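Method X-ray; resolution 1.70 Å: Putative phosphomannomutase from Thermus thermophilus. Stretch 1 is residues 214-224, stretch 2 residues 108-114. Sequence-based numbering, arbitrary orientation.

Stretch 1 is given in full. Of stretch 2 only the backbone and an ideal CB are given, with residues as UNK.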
# COMPACT_ATOMS: atom_id res chain seq x y z
N HIS A 214 5.61 5.09 -17.25
CA HIS A 214 4.72 5.92 -18.06
C HIS A 214 3.88 6.82 -17.16
O HIS A 214 3.15 6.34 -16.30
CB HIS A 214 3.81 5.01 -18.88
CG HIS A 214 3.14 5.68 -20.03
ND1 HIS A 214 2.33 6.79 -19.88
CD2 HIS A 214 3.15 5.40 -21.36
CE1 HIS A 214 1.87 7.15 -21.06
NE2 HIS A 214 2.35 6.33 -21.98
N PRO A 215 3.98 8.15 -17.34
CA PRO A 215 3.21 9.08 -16.51
C PRO A 215 1.69 8.95 -16.63
O PRO A 215 0.96 9.46 -15.78
CB PRO A 215 3.73 10.46 -16.93
CG PRO A 215 4.19 10.24 -18.33
CD PRO A 215 4.87 8.89 -18.26
N LEU A 216 1.22 8.28 -17.67
CA LEU A 216 -0.21 8.08 -17.84
C LEU A 216 -0.55 6.62 -17.53
O LEU A 216 -1.68 6.18 -17.71
CB LEU A 216 -0.65 8.43 -19.27
CG LEU A 216 -0.60 9.93 -19.62
CD1 LEU A 216 -1.08 10.12 -21.06
CD2 LEU A 216 -1.48 10.72 -18.67
N PHE A 217 0.46 5.90 -17.05
CA PHE A 217 0.34 4.50 -16.65
C PHE A 217 -0.35 3.64 -17.72
O PHE A 217 -1.23 2.84 -17.45
CB PHE A 217 -0.44 4.42 -15.34
CG PHE A 217 0.24 5.23 -14.27
CD1 PHE A 217 -0.13 6.55 -14.05
CD2 PHE A 217 1.26 4.66 -13.52
CE1 PHE A 217 0.51 7.30 -13.07
CE2 PHE A 217 1.90 5.42 -12.54
CZ PHE A 217 1.53 6.73 -12.31
N HIS A 218 0.07 3.85 -18.98
CA HIS A 218 -0.45 3.04 -20.10
C HIS A 218 -1.98 3.11 -20.26
O HIS A 218 -2.61 2.18 -20.74
CB HIS A 218 -0.01 1.58 -19.91
CG HIS A 218 1.49 1.48 -19.91
ND1 HIS A 218 2.25 1.51 -21.03
CD2 HIS A 218 2.34 1.34 -18.80
CE1 HIS A 218 3.53 1.40 -20.61
NE2 HIS A 218 3.61 1.30 -19.28
N GLY A 219 -2.59 4.23 -19.81
CA GLY A 219 -4.00 4.47 -20.14
C GLY A 219 -4.96 4.02 -19.02
O GLY A 219 -6.18 4.06 -19.14
N VAL A 220 -4.47 3.57 -17.87
CA VAL A 220 -5.36 3.19 -16.78
C VAL A 220 -4.90 3.90 -15.52
O VAL A 220 -3.89 4.60 -15.54
CB VAL A 220 -5.31 1.66 -16.50
CG1 VAL A 220 -5.75 0.89 -17.73
CG2 VAL A 220 -3.90 1.25 -16.10
N ASN A 221 -5.66 3.75 -14.44
CA ASN A 221 -5.25 4.34 -13.17
C ASN A 221 -4.37 3.26 -12.56
O ASN A 221 -4.69 2.07 -12.66
CB ASN A 221 -6.45 4.59 -12.25
CG ASN A 221 -7.30 5.76 -12.69
OD1 ASN A 221 -8.48 5.85 -12.35
ND2 ASN A 221 -6.70 6.68 -13.44
N PRO A 222 -3.24 3.65 -11.94
CA PRO A 222 -2.33 2.68 -11.33
C PRO A 222 -2.86 2.11 -10.02
O PRO A 222 -2.20 2.16 -8.99
CB PRO A 222 -1.05 3.49 -11.15
CG PRO A 222 -1.57 4.85 -10.82
CD PRO A 222 -2.72 5.02 -11.81
N GLU A 223 -4.08 1.57 -10.09
CA GLU A 223 -4.73 0.97 -8.93
C GLU A 223 -5.03 -0.46 -9.39
O GLU A 223 -5.84 -0.66 -10.30
CB GLU A 223 -6.02 1.72 -8.59
CG GLU A 223 -6.62 1.34 -7.25
CD GLU A 223 -7.99 1.96 -7.00
OE1 GLU A 223 -8.35 2.93 -7.70
OE2 GLU A 223 -8.69 1.48 -6.08
N PRO A 224 -4.39 -1.46 -8.77
CA PRO A 224 -4.55 -2.88 -9.11
C PRO A 224 -5.90 -3.54 -8.80
O PRO A 224 -5.98 -4.43 -7.95
CB PRO A 224 -3.39 -3.54 -8.37
CG PRO A 224 -3.29 -2.71 -7.13
CD PRO A 224 -3.43 -1.29 -7.66
N UNK A 108 1.50 10.02 -5.67
CA UNK A 108 0.06 10.12 -5.45
C UNK A 108 -0.44 8.68 -5.47
O UNK A 108 -1.61 8.39 -5.74
CB UNK A 108 -0.64 10.99 -6.50
N UNK A 109 0.50 7.77 -5.22
CA UNK A 109 0.23 6.34 -5.11
C UNK A 109 -0.62 5.71 -6.22
O UNK A 109 -0.16 5.55 -7.34
CB UNK A 109 -0.46 6.08 -3.77
N UNK A 110 -1.86 5.36 -5.89
CA UNK A 110 -2.76 4.71 -6.84
C UNK A 110 -3.75 5.65 -7.52
O UNK A 110 -4.63 5.20 -8.26
CB UNK A 110 -3.54 3.61 -6.12
N UNK A 111 -3.62 6.95 -7.29
CA UNK A 111 -4.53 7.92 -7.88
C UNK A 111 -4.34 8.18 -9.36
O UNK A 111 -3.31 7.83 -9.94
CB UNK A 111 -4.40 9.25 -7.13
N UNK A 112 -5.34 8.80 -10.01
CA UNK A 112 -5.25 9.10 -11.43
C UNK A 112 -3.97 9.89 -11.74
O UNK A 112 -3.45 10.59 -10.88
CB UNK A 112 -6.48 9.88 -11.88
N UNK A 113 -3.48 9.79 -12.98
CA UNK A 113 -2.27 10.44 -13.48
C UNK A 113 -2.07 11.93 -13.19
O UNK A 113 -0.93 12.38 -12.99
CB UNK A 113 -2.23 10.25 -15.00
N UNK A 114 -3.15 12.70 -13.19
CA UNK A 114 -3.04 14.14 -12.97
C UNK A 114 -2.67 14.55 -11.55
O UNK A 114 -2.35 15.71 -11.31
CB UNK A 114 -4.37 14.80 -13.34

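Position 108 opens the second stretch with phi/psi of -129/21 and an ideal CB that has nothing of stretch 1 within 5.5 Å. Stretch 1 therefore sets no requirement here, and many residues would be compatible. The deposited residue is Ala108, whose main role is through its backbone: its O accepts the turn hydrogen bond from N of 111 at 2.9 Å.

Position 109 is the first inner corner of a type II' turn running from 108 to 111. Its phi/psi of 48/-108 lies in a region that glycine enters most readily, so glycine is the leading expectation and anything else must tolerate a positive phi. CA-to-CB points away from stretch 1. The residue is Ser109, chi1 t, with OG hydrogen-bonded elsewhere in the structure; its backbone O lies 3.8 Å from Pro222 CG.

Position 110 faces the segment from Pro222 to Glu223. CA-to-CB runs sideways, and the ideal CB is 3.5 Å from Pro222 O and 4.0 Å from Glu223 CB. The neighbouring carboxylate favours a polar or basic side chain, although a flat one lying along the Glu223 side chain would also suit; His, Asn, Gln, Lys or Arg are all plausible. The residue is His110, chi1 p. Its CA makes a CA-H...O contact with Pro222 O at 3.4 Å, with an angle at H of 133°. The imidazole approaches the acid without a hydrogen bond: ND1 is 3.9 Å from Glu223 CD, and ND1 has no partner in the model. Separately, water 1 lies within hydrogen-bonding distance of the backbone His110 O (2.7 Å) and of Glu223 OE1 (2.9 Å).

Position 111 closes the turn, and its CB points away with nothing of stretch 1 within 5.5 Å. Only its backbone meets the other stretch, its O lying 3.4 Å from Pro222 CD. A small polar residue able to reach back to the turn would fit, among many others. It is Asn111, whose ND2 makes a weak hydrogen bond to Ala108 O at 3.0 Å and an angle of 122°.

At position 112, phi/psi -54/155, CA-to-CB points away overall, yet the ideal CB sits 3.6 Å from Asn221 ND2. The contact is at CB, so stretch 1 does not limit size beyond it, and the phi allows proline among many residues. It is Pro112, with CB 3.7 Å from Asn221 ND2.

At position 113 CA-to-CB points toward stretch 1: the ideal CB is 3.4 Å from Pro215 O, 3.8 Å from Leu216 CD2 and 4.4 Å from Phe217 CD1. An apolar side chain is indicated, and phi of -48° admits proline beside Val, Leu or Ile. Pro113 has the largest covered area of the stretch. Its CB packs 3.8 Å from Leu216 CD2, while CG reaches the edge of the Phe217 ring, 3.9 Å from CD1. Water 2 donates to Pro113 O (2.9 Å) and Pro215 O (2.8 Å).

At 114 CA-to-CB points away and nothing of stretch 1 lies within 5.5 Å of the ideal CB, so the choice is hardly restricted; Gln114's end turns back somewhat but makes no contact.

Stretch 2 (108-114) ASHNPPQ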
# COMPACT_ATOMS: atom_id res chain seq x y z
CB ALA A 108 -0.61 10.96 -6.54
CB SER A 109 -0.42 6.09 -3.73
OG SER A 109 -0.54 4.71 -3.42
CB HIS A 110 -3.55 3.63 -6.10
CG HIS A 110 -4.42 4.19 -5.02
ND1 HIS A 110 -5.73 4.56 -5.24
CD2 HIS A 110 -4.15 4.50 -3.73
CE1 HIS A 110 -6.23 5.08 -4.13
NE2 HIS A 110 -5.29 5.06 -3.20
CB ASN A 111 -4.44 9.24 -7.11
CG ASN A 111 -5.03 9.13 -5.73
OD1 ASN A 111 -6.18 8.73 -5.56
ND2 ASN A 111 -4.25 9.50 -4.72
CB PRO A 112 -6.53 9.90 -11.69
CG PRO A 112 -7.51 9.25 -10.75
CD PRO A 112 -6.68 9.13 -9.48
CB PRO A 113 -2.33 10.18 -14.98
CG PRO A 113 -3.06 8.91 -15.08
CD PRO A 113 -4.15 9.06 -14.07
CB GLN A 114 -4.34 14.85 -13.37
CG GLN A 114 -5.55 14.47 -12.54
CD GLN A 114 -6.30 13.28 -13.12
OE1 GLN A 114 -5.69 12.37 -13.69
NE2 GLN A 114 -7.62 13.28 -12.96
O HOH W 1 -7.27 5.37 -8.84
O HOH W 2 1.66 11.39 -13.93
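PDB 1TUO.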